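Side-chain contact in N-acetyltransferase (Escherichia coli, PDB 6GTQ), which probably transfers an acetyl group from acetyl-coenzyme A to an amine of its substrate, as other GNAT-family acetyltransferases do: residues 99-104 and 112-117. The protein carries 1 engineered substitution. Numbering follows the deposited sequence.
Sequences LAIDRS and ATLVAH
Leu-114 projects from helix 110-129 toward strand 90-101 and is met there by two strand residues, Leu-99 and Ile-101, whose side chains point to the same face of the sheet. With CG anti to the backbone N (chi1 -179°), Leu-99 extends to the helix and splits its two methyls between Leu-114 and Val-115. CD1 rests on CB of Leu-114 at 3.7 Å and also touches CD2 of that residue, the two leucines passing each other at a slant; CD2 reaches CG2 of Val-115, 3.8 Å away, with the side chains roughly perpendicular. Ile-101 comes in differently, end-on: its CD1 meets CD2 of Leu-114 at 3.8 Å and CD1 of Leu-114 at 4.0 Å, tip to tip, so both leucine methyls face a single isoleucine methyl. Intervening Ala-100 points to the other face, as strand alternation requires.

The strand and helix segments run at 141° to each other, their axes 9.5 Å apart at closest approach, within the beta-alpha-beta unit formed by strand 90-101, helix 110-129 and strand 133-137 of the GNAT fold. Phe-146 and Phe-147 of helix 141-149 pack against both Leu-99 and Val-115, while Ile-9 lies against Leu-114. Beyond the strand end, Asp-102 forms an Asx turn: its OD2 accepts hydrogen bonds from the backbone N of Ser-104 at 3.2 Å, from above the carboxylate plane, and from OG of Ser-104 at 2.7 Å, on the anti side. Asp-102 OD1 accepts a hydrogen bond from the backbone N of Asp-24.

No hydrogen bond or ion pair crosses between the two segments. Their association therefore rests on aliphatic packing, methyl against methyl and methylene, while hydrogen bonds such as those of the Asx turn are made elsewhere.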
loop_
_atom_site.group_PDB
_atom_site.type_symbol
_atom_site.label_atom_id
_atom_site.label_comp_id
_atom_site.label_asym_id
_atom_site.label_seq_id
_atom_site.Cartn_x
_atom_site.Cartn_y
_atom_site.Cartn_z
ATOM N N LEU A 99 -4.870 -3.073 3.149
ATOM C CA LEU A 99 -3.784 -4.036 3.275
ATOM C C LEU A 99 -4.238 -5.097 4.256
ATOM O O LEU A 99 -4.618 -4.776 5.387
ATOM C CB LEU A 99 -2.463 -3.357 3.727
ATOM C CG LEU A 99 -1.217 -4.257 3.883
ATOM C CD1 LEU A 99 -0.626 -4.650 2.542
ATOM C CD2 LEU A 99 -0.154 -3.564 4.695
ATOM N N ALA A 100 -4.262 -6.352 3.805
ATOM C CA ALA A 100 -4.660 -7.487 4.643
ATOM C C ALA A 100 -3.803 -8.693 4.333
ATOM O O ALA A 100 -3.561 -8.984 3.164
ATOM C CB ALA A 100 -6.131 -7.814 4.427
ATOM N N ILE A 101 -3.338 -9.387 5.382
ATOM C CA ILE A 101 -2.530 -10.612 5.295
ATOM C C ILE A 101 -3.248 -11.698 6.083
ATOM O O ILE A 101 -3.627 -11.467 7.233
ATOM C CB ILE A 101 -1.060 -10.397 5.805
ATOM C CG1 ILE A 101 -0.290 -9.312 4.980
ATOM C CG2 ILE A 101 -0.268 -11.709 5.890
ATOM C CD1 ILE A 101 0.070 -9.635 3.486
ATOM N N ASP A 102 -3.418 -12.886 5.476
ATOM C CA ASP A 102 -4.046 -14.035 6.122
ATOM C C ASP A 102 -3.276 -14.437 7.385
ATOM O O ASP A 102 -2.044 -14.396 7.385
ATOM C CB ASP A 102 -4.138 -15.217 5.145
ATOM C CG ASP A 102 -5.018 -16.343 5.643
ATOM O OD1 ASP A 102 -6.253 -16.231 5.513
ATOM O OD2 ASP A 102 -4.470 -17.336 6.167
ATOM N N ARG A 103 -4.014 -14.826 8.451
ATOM C CA ARG A 103 -3.507 -15.233 9.772
ATOM C C ARG A 103 -2.410 -16.297 9.710
ATOM O O ARG A 103 -1.497 -16.266 10.536
ATOM C CB ARG A 103 -4.655 -15.729 10.666
ATOM C CG ARG A 103 -5.514 -14.635 11.283
ATOM C CD ARG A 103 -6.733 -15.249 11.953
ATOM N NE ARG A 103 -7.544 -14.246 12.646
ATOM C CZ ARG A 103 -7.534 -14.046 13.959
ATOM N NH1 ARG A 103 -8.301 -13.108 14.499
ATOM N NH2 ARG A 103 -6.767 -14.790 14.747
ATOM N N SER A 104 -2.500 -17.225 8.727
ATOM C CA SER A 104 -1.531 -18.298 8.502
ATOM C C SER A 104 -0.139 -17.776 8.129
ATOM O O SER A 104 0.857 -18.441 8.418
ATOM C CB SER A 104 -2.035 -19.268 7.438
ATOM O OG SER A 104 -2.096 -18.673 6.154
ATOM N N ALA A 112 4.833 -6.049 5.105
ATOM C CA ALA A 112 5.930 -5.171 4.699
ATOM C C ALA A 112 6.368 -5.452 3.246
ATOM O O ALA A 112 6.636 -4.504 2.513
ATOM C CB ALA A 112 7.105 -5.324 5.655
ATOM N N THR A 113 6.402 -6.741 2.822
ATOM C CA THR A 113 6.766 -7.142 1.451
ATOM C C THR A 113 5.723 -6.615 0.441
ATOM O O THR A 113 6.090 -6.210 -0.664
ATOM C CB THR A 113 7.028 -8.659 1.373
ATOM O OG1 THR A 113 8.015 -9.004 2.345
ATOM C CG2 THR A 113 7.516 -9.115 -0.007
ATOM N N LEU A 114 4.435 -6.580 0.849
ATOM C CA LEU A 114 3.325 -6.072 0.040
ATOM C C LEU A 114 3.398 -4.553 -0.129
ATOM O O LEU A 114 3.115 -4.049 -1.217
ATOM C CB LEU A 114 1.973 -6.527 0.614
ATOM C CG LEU A 114 1.267 -7.622 -0.182
ATOM C CD1 LEU A 114 1.954 -8.965 -0.012
ATOM C CD2 LEU A 114 -0.194 -7.723 0.205
ATOM N N VAL A 115 3.826 -3.834 0.929
ATOM C CA VAL A 115 4.031 -2.376 0.894
ATOM C C VAL A 115 5.209 -2.058 -0.065
ATOM O O VAL A 115 5.100 -1.146 -0.875
ATOM C CB VAL A 115 4.233 -1.773 2.314
ATOM C CG1 VAL A 115 4.544 -0.278 2.251
ATOM C CG2 VAL A 115 3.011 -2.020 3.191
ATOM N N ALA A 116 6.291 -2.859 -0.012
ATOM C CA ALA A 116 7.461 -2.710 -0.886
ATOM C C ALA A 116 7.087 -2.957 -2.364
ATOM O O ALA A 116 7.622 -2.288 -3.253
ATOM C CB ALA A 116 8.589 -3.637 -0.439
ATOM N N HIS A 117 6.140 -3.879 -2.608
ATOM C CA HIS A 117 5.608 -4.180 -3.936
ATOM C C HIS A 117 4.821 -2.957 -4.423
ATOM O O HIS A 117 5.086 -2.443 -5.517
ATOM C CB HIS A 117 4.727 -5.433 -3.896
ATOM C CG HIS A 117 4.305 -5.898 -5.255
ATOM N ND1 HIS A 117 3.189 -5.382 -5.878
ATOM C CD2 HIS A 117 4.874 -6.810 -6.075
ATOM C CE1 HIS A 117 3.109 -5.994 -7.045
ATOM N NE2 HIS A 117 4.096 -6.866 -7.206
#